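Local structure of glutamine cyclotransferase (Xanthomonas campestris, 3MBR) at residues N151-E156 and N165-S170; D204-I209 and K223-L228. The protein probably catalyses the cyclisation of N-terminal glutamine in peptides and proteins to pyroglutamate, and binds a calcium ion in its five-bladed beta-propeller. The protein carries 1 engineered substitution. One frame throughout, in Å; residues are numbered along the deposited sequence.

Interaction 1: residues N151-E156 and N165-S170; sequences NLNELE and NVWLTS. With CA (calcium ion), chain B.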
ATOM      1  N   ASN A 151       5.597   1.472 -11.813  1.00 27.31           N
ATOM      2  CA  ASN A 151       5.688   0.231 -11.031  1.00 27.95           C
ATOM      3  C   ASN A 151       5.706   0.535  -9.565  1.00 26.51           C
ATOM      4  O   ASN A 151       6.410  -0.103  -8.812  1.00 28.82           O
ATOM      5  CB  ASN A 151       6.921  -0.633 -11.414  1.00 27.16           C
ATOM      6  CG  ASN A 151       6.651  -1.486 -12.579  1.00 31.28           C
ATOM      7  OD1 ASN A 151       6.281  -2.683 -12.437  1.00 36.86           O
ATOM      8  ND2 ASN A 151       6.852  -0.941 -13.734  1.00 33.55           N
ATOM      9  N   LEU A 152       4.644   1.178  -9.129  1.00 26.84           N
ATOM     10  CA  LEU A 152       4.464   1.533  -7.694  1.00 25.08           C
ATOM     11  C   LEU A 152       3.457   0.622  -7.033  1.00 22.55           C
ATOM     12  O   LEU A 152       2.214   0.716  -7.348  1.00 25.36           O
ATOM     13  CB  LEU A 152       4.057   2.947  -7.592  1.00 25.70           C
ATOM     14  CG  LEU A 152       4.983   3.979  -8.201  1.00 28.01           C
ATOM     15  CD1 LEU A 152       4.503   5.423  -8.128  1.00 35.28           C
ATOM     16  CD2 LEU A 152       6.507   3.939  -7.750  1.00 29.23           C
ATOM     17  N   ASN A 153       3.901  -0.460  -6.393  1.00 23.21           N
ATOM     18  CA  ASN A 153       2.988  -1.572  -6.112  1.00 23.82           C
ATOM     19  C   ASN A 153       2.285  -1.266  -4.727  1.00 21.63           C
ATOM     20  O   ASN A 153       1.372  -2.060  -4.322  1.00 23.24           O
ATOM     21  CB  ASN A 153       3.676  -3.013  -6.075  1.00 24.69           C
ATOM     22  CG  ASN A 153       4.571  -3.220  -4.813  1.00 28.45           C
ATOM     23  OD1 ASN A 153       4.946  -2.294  -4.173  1.00 34.24           O
ATOM     24  ND2 ASN A 153       4.896  -4.427  -4.476  1.00 28.73           N
ATOM     25  N   GLU A 154       2.689  -0.201  -3.969  1.00 17.89           N
ATOM     26  CA  GLU A 154       1.955   0.113  -2.725  1.00 16.14           C
ATOM     27  C   GLU A 154       2.121   1.563  -2.393  1.00 16.59           C
ATOM     28  O   GLU A 154       3.200   2.148  -2.656  1.00 17.82           O
ATOM     29  CB  GLU A 154       2.536  -0.782  -1.592  1.00 17.89           C
ATOM     30  CG  GLU A 154       2.067  -0.481  -0.148  1.00 16.76           C
ATOM     31  CD  GLU A 154       0.569  -0.593   0.185  1.00 16.32           C
ATOM     32  OE1 GLU A 154       0.224  -0.633   1.391  1.00 17.00           O
ATOM     33  OE2 GLU A 154      -0.263  -0.497  -0.776  1.00 19.59           O
ATOM     34  N   LEU A 155       1.067   2.153  -1.806  1.00 16.09           N
ATOM     35  CA  LEU A 155       1.085   3.580  -1.422  1.00 16.40           C
ATOM     36  C   LEU A 155       0.703   3.743   0.032  1.00 16.13           C
ATOM     37  O   LEU A 155      -0.048   2.876   0.607  1.00 16.47           O
ATOM     38  CB  LEU A 155      -0.019   4.317  -2.214  1.00 17.63           C
ATOM     39  CG  LEU A 155       0.203   4.374  -3.754  1.00 18.37           C
ATOM     40  CD1 LEU A 155      -0.974   5.130  -4.400  1.00 20.37           C
ATOM     41  CD2 LEU A 155       1.507   4.996  -4.152  1.00 20.08           C
ATOM     42  N   GLU A 156       1.136   4.863   0.620  1.00 16.01           N
ATOM     43  CA  GLU A 156       0.616   5.207   1.930  1.00 15.64           C
ATOM     44  C   GLU A 156       0.808   6.717   2.093  1.00 16.52           C
ATOM     45  O   GLU A 156       1.926   7.235   1.860  1.00 18.00           O
ATOM     46  CB  GLU A 156       1.389   4.467   3.015  1.00 16.94           C
ATOM     47  CG  GLU A 156       0.783   4.682   4.425  1.00 16.63           C
ATOM     48  CD  GLU A 156      -0.619   4.134   4.586  1.00 17.80           C
ATOM     49  OE1 GLU A 156      -1.147   4.357   5.704  1.00 19.86           O
ATOM     50  OE2 GLU A 156      -1.156   3.425   3.697  1.00 18.64           O
ATOM     51  N   ASN A 165       5.999   2.341  -2.703  1.00 17.48           N
ATOM     52  CA  ASN A 165       7.023   1.303  -2.922  1.00 18.07           C
ATOM     53  C   ASN A 165       7.358   1.108  -4.376  1.00 18.73           C
ATOM     54  O   ASN A 165       6.440   1.067  -5.211  1.00 20.52           O
ATOM     55  CB  ASN A 165       6.512  -0.044  -2.395  1.00 19.38           C
ATOM     56  CG  ASN A 165       7.608  -1.067  -2.283  1.00 22.42           C
ATOM     57  OD1 ASN A 165       8.567  -0.871  -1.517  1.00 28.34           O
ATOM     58  ND2 ASN A 165       7.477  -2.192  -3.003  1.00 22.96           N
ATOM     59  N   VAL A 166       8.667   0.979  -4.668  1.00 22.13           N
ATOM     60  CA  VAL A 166       9.209   0.732  -5.989  1.00 26.17           C
ATOM     61  C   VAL A 166       9.893  -0.706  -5.844  1.00 26.29           C
ATOM     62  O   VAL A 166      11.101  -0.923  -5.421  1.00 27.98           O
ATOM     63  CB  VAL A 166      10.385   1.710  -6.254  1.00 26.84           C
ATOM     64  CG1 VAL A 166      10.733   1.570  -7.646  1.00 31.74           C
ATOM     65  CG2 VAL A 166       9.981   3.182  -5.937  1.00 29.31           C
ATOM     66  N   TRP A 167       9.117  -1.713  -6.070  1.00 24.56           N
ATOM     67  CA  TRP A 167       9.592  -3.048  -5.838  1.00 27.39           C
ATOM     68  C   TRP A 167      10.761  -3.433  -6.634  1.00 28.99           C
ATOM     69  O   TRP A 167      11.462  -4.316  -6.221  1.00 28.55           O
ATOM     70  CB  TRP A 167       8.468  -4.103  -6.083  1.00 28.02           C
ATOM     71  CG  TRP A 167       8.020  -4.262  -7.615  1.00 28.79           C
ATOM     72  CD1 TRP A 167       7.037  -3.533  -8.343  1.00 33.60           C
ATOM     73  CD2 TRP A 167       8.528  -5.272  -8.537  1.00 28.14           C
ATOM     74  NE1 TRP A 167       6.927  -4.070  -9.657  1.00 33.31           N
ATOM     75  CE2 TRP A 167       7.871  -5.080  -9.796  1.00 32.46           C
ATOM     76  CE3 TRP A 167       9.551  -6.256  -8.432  1.00 28.80           C
ATOM     77  CZ2 TRP A 167       8.143  -5.902 -10.885  1.00 30.59           C
ATOM     78  CZ3 TRP A 167       9.799  -7.104  -9.564  1.00 27.56           C
ATOM     79  CH2 TRP A 167       9.140  -6.906 -10.716  1.00 28.41           C
ATOM     80  N   LEU A 168      10.947  -2.866  -7.830  1.00 30.01           N
ATOM     81  CA  LEU A 168      12.043  -3.385  -8.556  1.00 31.49           C
ATOM     82  C   LEU A 168      13.364  -2.792  -8.079  1.00 31.86           C
ATOM     83  O   LEU A 168      14.423  -3.337  -8.431  1.00 28.99           O
ATOM     84  CB  LEU A 168      11.866  -3.400 -10.069  1.00 39.04           C
ATOM     85  CG  LEU A 168      11.598  -2.084 -10.573  1.00 36.97           C
ATOM     86  CD1 LEU A 168      12.950  -1.614 -10.901  1.00 45.02           C
ATOM     87  CD2 LEU A 168      10.612  -2.363 -11.844  1.00 38.56           C
ATOM     88  N   THR A 169      13.299  -1.778  -7.219  1.00 30.80           N
ATOM     89  CA  THR A 169      14.570  -1.309  -6.656  1.00 32.73           C
ATOM     90  C   THR A 169      14.633  -1.506  -5.123  1.00 30.08           C
ATOM     91  O   THR A 169      15.709  -1.203  -4.549  1.00 33.25           O
ATOM     92  CB  THR A 169      14.821   0.201  -6.883  1.00 33.83           C
ATOM     93  OG1 THR A 169      15.969   0.574  -6.119  1.00 44.75           O
ATOM     94  CG2 THR A 169      13.748   0.952  -6.318  1.00 30.87           C
ATOM     95  N   SER A 170      13.578  -2.107  -4.521  1.00 27.23           N
ATOM     96  CA  SER A 170      13.474  -2.300  -2.991  1.00 27.18           C
ATOM     97  C   SER A 170      13.383  -0.959  -2.047  1.00 26.64           C
ATOM     98  O   SER A 170      13.460  -0.888  -0.766  1.00 31.99           O
ATOM     99  CB  SER A 170      14.597  -3.276  -2.531  1.00 31.37           C
ATOM    100  OG  SER A 170      14.400  -4.516  -3.247  1.00 34.95           O
TER
HETATM  101 CA    CA B 300      -0.848   1.352   2.450  1.00 20.79          CA
HETATM  102  O   HOH W   1       9.246  -0.739  -9.042  1.00 21.73           O
HETATM  103  O   HOH W   2      -3.070   1.655   1.526  1.00 18.99           O
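With Asn153 CG held between the backbone N and the carbonyl carbon (chi1 72°) and Asn165 CG anti to the backbone N (chi1 -166°), two amides meet across the beta hairpin of strands 152-158 and 161-166, which begins one blade of the beta-propeller. Asn165 ND2 donates to Asn153 OD1 (2.8 Å, 159° at the hydrogen); the acceptor lies in the amide plane of Asn165, while the donor stands tilted from that of Asn153. Asn153 ND2 is bonded in turn to Leu206 O of the adjacent blade, so both ends of this buried amide are held and its rotation is fixed. Asn165 N bonds Glu154 O at 2.8 Å, whereas the bond from Asn153 N to Asn165 O is weak. On the face of the sheet opposite Asn165, Leu152 CD2 packs on Val166 CG2 (4.0 Å), the two side chains lying alongside.

Further along the inner strand, Glu154 OE1, Leu155 O and Glu156 OE2 bind the calcium ion, which Leu26 O, Ile209 O and a water complete. Where the hairpin strands part, one water donates to Asn151 O and accepts from Leu168 N, and Trp167 NE1 donates at the indole edge to Asn151 OD1, 3.2 Å away.

Interaction 2: residues D204-I209 and K223-L228; sequences DVLNGI and KRWPML. With CA (calcium ion), chain B.
Lys223 meets the other segment first through its backbone, Lys223 N donating to Val205 O at 2.9 Å. Its carbonyl lies against Asp204, with Lys223 O 3.2 Å from Asp204 CB and in a CA-H...O contact with Asp204 CA. The lysine side chain runs extended to Lys223 CE, which passes 3.3 Å from Asn207 OD1; the bend at chi4 (-68°) then sets NZ. Lys223 NZ forms a salt bridge with Glu24, at the start of the next blade, and bonds Thr23 O.

Arg224 turns to the carboxylate of Asp204. Carboxylate and guanidinium planes stand 88° apart, and the salt bridge rests on one weak hydrogen bond, Arg224 NE to Asp204 OD2 at 3.4 Å. One water bridges the pair, in the guanidinium plane, accepting from Arg224 NH2 and donating to Asp204 OD2; a second donates to Asp204 OD1 and to the backbone Arg224 O. Each carboxylate oxygen thus has a water of its own.

The Trp225 indole reaches the start of strand 206-212. Trp225 NE1 donates to Asp204 O at 2.8 Å and 156°; the oxygen lies at the ring edge, near its plane, whereas the N-H approaches from above the carbonyl plane. Further round the ring, Trp225 CZ2 approaches Leu206 CA to 3.6 Å, and CH2 packs against Leu206 CG and CD1. Beyond the tryptophan the chain leaves Asp204-Ile209 and bonds strand 9-16 and its end, Pro226 with His17 and Leu228 with Tyr15. On the inner strand, Asn207 and Gly208 face Thr221 in a classic beta bulge, and Ile209 O reaches the calcium ion at 2.3 Å. The blade, with the N-terminal strand 9-16 outermost and three C-terminal strands inside it, is the Velcro closure of a beta-propeller.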
ATOM      1  N   ASP A 204       8.620 -12.582  -2.839  1.00 27.38           N
ATOM      2  CA  ASP A 204       8.374 -11.990  -1.486  1.00 27.24           C
ATOM      3  C   ASP A 204       8.711 -10.484  -1.374  1.00 27.52           C
ATOM      4  O   ASP A 204       9.613 -10.060  -0.568  1.00 28.44           O
ATOM      5  CB  ASP A 204       9.103 -12.850  -0.395  1.00 27.97           C
ATOM      6  CG  ASP A 204       8.648 -14.322  -0.351  1.00 31.15           C
ATOM      7  OD1 ASP A 204       9.172 -15.096   0.531  1.00 36.63           O
ATOM      8  OD2 ASP A 204       7.798 -14.749  -1.187  1.00 35.08           O
ATOM      9  N   VAL A 205       8.057  -9.689  -2.235  1.00 27.65           N
ATOM     10  CA  VAL A 205       8.351  -8.281  -2.353  1.00 26.42           C
ATOM     11  C   VAL A 205       7.657  -7.559  -1.213  1.00 21.88           C
ATOM     12  O   VAL A 205       6.583  -7.988  -0.684  1.00 20.96           O
ATOM     13  CB  VAL A 205       7.856  -7.650  -3.656  1.00 27.72           C
ATOM     14  CG1 VAL A 205       8.742  -8.077  -4.880  1.00 30.68           C
ATOM     15  CG2 VAL A 205       6.408  -7.939  -3.915  1.00 28.47           C
ATOM     16  N   LEU A 206       8.214  -6.401  -0.823  1.00 21.67           N
ATOM     17  CA  LEU A 206       7.503  -5.446   0.064  1.00 19.57           C
ATOM     18  C   LEU A 206       6.219  -5.063  -0.645  1.00 19.30           C
ATOM     19  O   LEU A 206       6.232  -4.791  -1.877  1.00 21.01           O
ATOM     20  CB  LEU A 206       8.417  -4.217   0.321  1.00 21.38           C
ATOM     21  CG  LEU A 206       8.010  -3.333   1.537  1.00 22.71           C
ATOM     22  CD1 LEU A 206       9.194  -2.516   2.077  1.00 25.62           C
ATOM     23  CD2 LEU A 206       6.890  -2.361   1.269  1.00 24.59           C
ATOM     24  N   ASN A 207       5.122  -5.054   0.070  1.00 17.15           N
ATOM     25  CA  ASN A 207       3.863  -4.773  -0.611  1.00 16.41           C
ATOM     26  C   ASN A 207       2.859  -4.171   0.338  1.00 15.73           C
ATOM     27  O   ASN A 207       1.684  -4.018  -0.016  1.00 18.28           O
ATOM     28  CB  ASN A 207       3.313  -6.032  -1.284  1.00 17.84           C
ATOM     29  CG  ASN A 207       2.650  -5.751  -2.543  1.00 20.36           C
ATOM     30  OD1 ASN A 207       2.901  -6.528  -3.467  1.00 29.31           O
ATOM     31  ND2 ASN A 207       1.722  -4.824  -2.584  1.00 27.51           N
ATOM     32  N   GLY A 208       3.252  -3.808   1.563  1.00 15.71           N
ATOM     33  CA  GLY A 208       2.295  -3.240   2.518  1.00 16.08           C
ATOM     34  C   GLY A 208       3.005  -2.117   3.251  1.00 15.30           C
ATOM     35  O   GLY A 208       4.087  -2.398   3.840  1.00 16.19           O
ATOM     36  N   ILE A 209       2.479  -0.921   3.206  1.00 14.69           N
ATOM     37  CA  ILE A 209       3.021   0.208   3.950  1.00 15.29           C
ATOM     38  C   ILE A 209       1.830   0.806   4.692  1.00 14.53           C
ATOM     39  O   ILE A 209       0.866   1.225   4.010  1.00 16.18           O
ATOM     40  CB  ILE A 209       3.674   1.283   3.042  1.00 15.60           C
ATOM     41  CG1 ILE A 209       4.794   0.645   2.188  1.00 16.84           C
ATOM     42  CG2 ILE A 209       4.193   2.389   3.958  1.00 16.99           C
ATOM     43  CD1 ILE A 209       5.237   1.577   1.046  1.00 19.45           C
ATOM     44  N   LYS A 223       4.910  -9.888   0.773  1.00 16.67           N
ATOM     45  CA  LYS A 223       4.317 -11.171   0.450  1.00 16.54           C
ATOM     46  C   LYS A 223       5.060 -12.274   1.133  1.00 16.22           C
ATOM     47  O   LYS A 223       6.259 -12.466   0.953  1.00 17.87           O
ATOM     48  CB  LYS A 223       4.350 -11.424  -1.068  1.00 17.53           C
ATOM     49  CG  LYS A 223       3.513 -10.360  -1.830  1.00 19.57           C
ATOM     50  CD  LYS A 223       3.363 -10.815  -3.314  1.00 20.61           C
ATOM     51  CE  LYS A 223       2.603  -9.787  -4.104  1.00 26.24           C
ATOM     52  NZ  LYS A 223       1.262  -9.646  -3.780  1.00 29.99           N
ATOM     53  N   ARG A 224       4.348 -13.051   2.013  1.00 17.28           N
ATOM     54  CA  ARG A 224       4.932 -14.208   2.691  1.00 18.83           C
ATOM     55  C   ARG A 224       6.062 -13.824   3.683  1.00 17.67           C
ATOM     56  O   ARG A 224       6.793 -14.687   4.172  1.00 19.15           O
ATOM     57  CB  ARG A 224       5.443 -15.295   1.735  1.00 23.38           C
ATOM     58  CG  ARG A 224       4.254 -15.742   0.843  1.00 26.25           C
ATOM     59  CD  ARG A 224       4.394 -17.081   0.346  1.00 35.49           C
ATOM     60  NE  ARG A 224       5.389 -17.124  -0.650  1.00 37.53           N
ATOM     61  CZ  ARG A 224       5.967 -18.292  -0.986  1.00 39.49           C
ATOM     62  NH1 ARG A 224       5.605 -19.492  -0.362  1.00 39.59           N
ATOM     63  NH2 ARG A 224       6.907 -18.334  -1.940  1.00 47.69           N
ATOM     64  N   TRP A 225       6.148 -12.530   4.010  1.00 17.73           N
ATOM     65  CA  TRP A 225       7.194 -12.141   4.991  1.00 17.05           C
ATOM     66  C   TRP A 225       6.861 -12.771   6.361  1.00 17.11           C
ATOM     67  O   TRP A 225       5.700 -12.806   6.775  1.00 18.45           O
ATOM     68  CB  TRP A 225       7.280 -10.652   5.180  1.00 17.25           C
ATOM     69  CG  TRP A 225       7.961  -9.937   4.045  1.00 15.92           C
ATOM     70  CD1 TRP A 225       8.063 -10.315   2.729  1.00 18.66           C
ATOM     71  CD2 TRP A 225       8.556  -8.638   4.137  1.00 16.88           C
ATOM     72  NE1 TRP A 225       8.703  -9.319   2.006  1.00 18.07           N
ATOM     73  CE2 TRP A 225       9.017  -8.297   2.846  1.00 16.19           C
ATOM     74  CE3 TRP A 225       8.707  -7.717   5.176  1.00 16.65           C
ATOM     75  CZ2 TRP A 225       9.630  -7.038   2.552  1.00 18.53           C
ATOM     76  CZ3 TRP A 225       9.330  -6.478   4.915  1.00 17.44           C
ATOM     77  CH2 TRP A 225       9.776  -6.150   3.647  1.00 19.04           C
ATOM     78  N   PRO A 226       7.894 -13.173   7.124  1.00 16.87           N
ATOM     79  CA  PRO A 226       7.644 -13.773   8.452  1.00 17.76           C
ATOM     80  C   PRO A 226       7.409 -12.690   9.499  1.00 18.02           C
ATOM     81  O   PRO A 226       6.936 -13.015  10.614  1.00 20.04           O
ATOM     82  CB  PRO A 226       8.930 -14.550   8.768  1.00 19.36           C
ATOM     83  CG  PRO A 226       9.979 -13.756   8.013  1.00 20.42           C
ATOM     84  CD  PRO A 226       9.295 -13.315   6.725  1.00 19.69           C
ATOM     85  N   MET A 227       7.667 -11.431   9.172  1.00 18.27           N
ATOM     86  CA  MET A 227       7.557 -10.327  10.103  1.00 18.55           C
ATOM     87  C   MET A 227       6.987  -9.106   9.421  1.00 17.27           C
ATOM     88  O   MET A 227       7.009  -8.956   8.211  1.00 17.36           O
ATOM     89  CB  MET A 227       8.942  -9.933  10.656  1.00 20.64           C
ATOM     90  CG  MET A 227       9.580 -11.056  11.537  1.00 28.45           C
ATOM     91  SD  MET A 227      11.118 -10.666  12.268  1.00 38.46           S
ATOM     92  CE  MET A 227      12.228 -11.227  10.941  1.00 42.40           C
ATOM     93  N   LEU A 228       6.447  -8.274  10.273  1.00 18.20           N
ATOM     94  CA  LEU A 228       5.999  -6.935   9.947  1.00 17.04           C
ATOM     95  C   LEU A 228       6.867  -6.001  10.785  1.00 15.78           C
ATOM     96  O   LEU A 228       7.049  -6.265  11.988  1.00 18.66           O
ATOM     97  CB  LEU A 228       4.471  -6.796  10.184  1.00 18.45           C
ATOM     98  CG  LEU A 228       3.854  -5.387  10.069  1.00 19.61           C
ATOM     99  CD1 LEU A 228       2.536  -5.451   9.474  1.00 21.81           C
ATOM    100  CD2 LEU A 228       3.902  -4.722  11.423  1.00 21.48           C
TER
HETATM  101 CA    CA B 300      -0.848   1.352   2.450  1.00 20.79          CA
HETATM  102  O   HOH W   3       9.510 -14.733   3.321  1.00 19.13           O
HETATM  103  O   HOH W   4       8.493 -16.164  -3.392  1.00 29.01           O
HETATM  104  O   HOH W   2      -3.070   1.655   1.526  1.00 18.99           O

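In the fold
Both contacts are largely buried, and each ties the inner strand of one blade to a more outward part of the same blade; the two blades are neighbours round the propeller. Their central ends converge on one calcium ion, to which 151-156 gives two carboxylates and a carbonyl and 204-209 a single carbonyl. The inner strands also meet directly: Glu154 OE1 lies 2.9 Å from Ile209 N, probably as a hydrogen bond. Interaction 1 pairs adjacent hairpin strands through backbone bonds and neutral side-chain groups. Interaction 2 joins the loop after strand 217-222 to the start of strand 206-212 and the residues just before it, and adds an ion pair with waters at its outer, more exposed end.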